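Local structure of probable ribose-5-phosphate isomerase B (6MU0) at residues A[26-29]-A[30-34]. The protein probably catalyses the interconversion of ribulose 5-phosphate and ribose 5-phosphate in the non-oxidative pentose phosphate pathway. Sequence-based numbering, arbitrary orientation. Where two conformers were deposited one is given.
Sequences KIIS and EHLKT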
loop_
_atom_site.group_PDB
_atom_site.type_symbol
_atom_site.label_atom_id
_atom_site.label_comp_id
_atom_site.label_asym_id
_atom_site.label_seq_id
_atom_site.Cartn_x
_atom_site.Cartn_y
_atom_site.Cartn_z
ATOM N N LYS A 26 -7.056 9.290 7.372
ATOM C CA LYS A 26 -6.661 9.905 8.641
ATOM C C LYS A 26 -6.641 8.884 9.772
ATOM O O LYS A 26 -5.735 8.898 10.614
ATOM C CB LYS A 26 -7.562 11.083 9.016
ATOM C CG LYS A 26 -7.150 11.694 10.370
ATOM C CD LYS A 26 -7.944 12.924 10.784
ATOM C CE LYS A 26 -7.468 13.431 12.149
ATOM N NZ LYS A 26 -8.204 14.653 12.575
ATOM N N ILE A 27 -7.647 8.007 9.831
ATOM C CA ILE A 27 -7.666 6.966 10.855
ATOM C C ILE A 27 -6.389 6.134 10.800
ATOM O O ILE A 27 -5.735 5.894 11.822
ATOM C CB ILE A 27 -8.921 6.089 10.706
ATOM C CG1 ILE A 27 -10.181 6.887 11.039
ATOM C CG2 ILE A 27 -8.808 4.852 11.589
ATOM C CD1 ILE A 27 -11.476 6.169 10.690
ATOM N N ILE A 28 -6.028 5.653 9.608
ATOM C CA ILE A 28 -4.834 4.817 9.481
ATOM C C ILE A 28 -3.577 5.608 9.818
ATOM O O ILE A 28 -2.701 5.134 10.558
ATOM C CB ILE A 28 -4.746 4.205 8.074
ATOM C CG1 ILE A 28 -5.892 3.224 7.837
ATOM C CG2 ILE A 28 -3.394 3.541 7.892
ATOM C CD1 ILE A 28 -5.976 2.756 6.398
ATOM N N SER A 29 -3.462 6.826 9.283
ATOM C CA SER A 29 -2.256 7.614 9.506
ATOM C C SER A 29 -2.030 7.868 10.992
ATOM O O SER A 29 -0.925 7.664 11.507
ATOM C CB SER A 29 -2.345 8.926 8.732
ATOM O OG SER A 29 -1.208 9.722 8.981
ATOM N N GLU A 30 -3.070 8.305 11.698
ATOM C CA GLU A 30 -2.914 8.597 13.119
ATOM C C GLU A 30 -2.690 7.327 13.936
ATOM O O GLU A 30 -1.922 7.335 14.907
ATOM C CB GLU A 30 -4.107 9.406 13.626
ATOM C CG GLU A 30 -4.208 10.789 12.992
ATOM C CD GLU A 30 -3.053 11.726 13.357
ATOM O OE1 GLU A 30 -2.441 11.565 14.436
ATOM O OE2 GLU A 30 -2.773 12.649 12.561
ATOM N N HIS A 31 -3.353 6.231 13.560
ATOM C CA HIS A 31 -3.118 4.941 14.203
ATOM C C HIS A 31 -1.645 4.549 14.121
ATOM O O HIS A 31 -1.025 4.155 15.122
ATOM C CB HIS A 31 -4.011 3.914 13.500
ATOM C CG HIS A 31 -3.747 2.491 13.868
ATOM N ND1 HIS A 31 -4.187 1.928 15.046
ATOM C CD2 HIS A 31 -3.147 1.497 13.174
ATOM C CE1 HIS A 31 -3.839 0.654 15.072
ATOM N NE2 HIS A 31 -3.209 0.366 13.947
ATOM N N LEU A 32 -1.059 4.663 12.930
ATOM C CA LEU A 32 0.330 4.262 12.742
ATOM C C LEU A 32 1.296 5.246 13.392
ATOM O O LEU A 32 2.344 4.842 13.911
ATOM C CB LEU A 32 0.619 4.098 11.253
ATOM C CG LEU A 32 -0.158 2.963 10.589
ATOM C CD1 LEU A 32 0.189 2.911 9.114
ATOM C CD2 LEU A 32 0.143 1.625 11.263
ATOM N N LYS A 33 0.969 6.541 13.380
ATOM C CA LYS A 33 1.819 7.498 14.084
ATOM C C LYS A 33 1.881 7.190 15.576
ATOM O O LYS A 33 2.948 7.276 16.196
ATOM C CB LYS A 33 1.344 8.927 13.829
ATOM C CG LYS A 33 1.691 9.428 12.432
ATOM C CD LYS A 33 1.233 10.862 12.218
ATOM C CE LYS A 33 1.749 11.424 10.895
ATOM N NZ LYS A 33 3.243 11.550 10.891
ATOM N N THR A 34 0.749 6.817 16.172
ATOM C CA THR A 34 0.753 6.458 17.586
ATOM C C THR A 34 1.642 5.251 17.853
ATOM O O THR A 34 2.280 5.169 18.910
ATOM C CB THR A 34 -0.681 6.200 18.040
ATOM O OG1 THR A 34 -1.441 7.406 17.891
ATOM C CG2 THR A 34 -0.724 5.754 19.495
HETATM O O HOH W 1 -2.023 12.136 9.881
#
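The flat groups here are the imidazole of His31 and the carboxylate of Glu30. His31 touches the preceding turn through its CB, 3.1 Å from Ile27 O and also against Ile28 O; the two carbonyl oxygens lie oblique to the ring. With CG anti to the backbone N (chi1 170°), the ring leans over to helix 125-137, where NE2 is hydrogen-bonded to Asp133 and the side chain touches Ile129. The Glu30 carboxylate takes a hydrogen bond from a water on OE2 (2.8 Å); in one of the two conformers modelled for Ser29, the same water lies 2.7 Å from Ser29 OG, a tentative bridge. In Glu30, chi1 (-65°) sets CG beside the backbone N, 4.0 Å from Lys26 CG, and a bend at chi2 (-66°) then swings the carboxylate round. The extended lysine carries NZ past, 5.8 Å from Glu30 OE2 and not in contact with it.

On the buried flank, Ile28 and Leu32 lie side by side and point the same way, CG2 of the isoleucine 3.8 Å from CD1 of the leucine. Both reach strand 12-16, Ile28 at Ile15 and Leu32 at Ile13. Beneath the side chains run four i to i+4 backbone bonds, among them Leu32 N to Ile28 O (2.9 Å). Lys33 lays its CB and CG over Ser29 O and sends NZ to the carbonyl of Val39.

This is the end of an amphipathic helix in a beta-alpha-beta unit of the parallel sheet: apolar branches face the strands, whereas the carboxylate and Lys26 lie outside. Opposite charges at that separation would attract at most weakly, at long range.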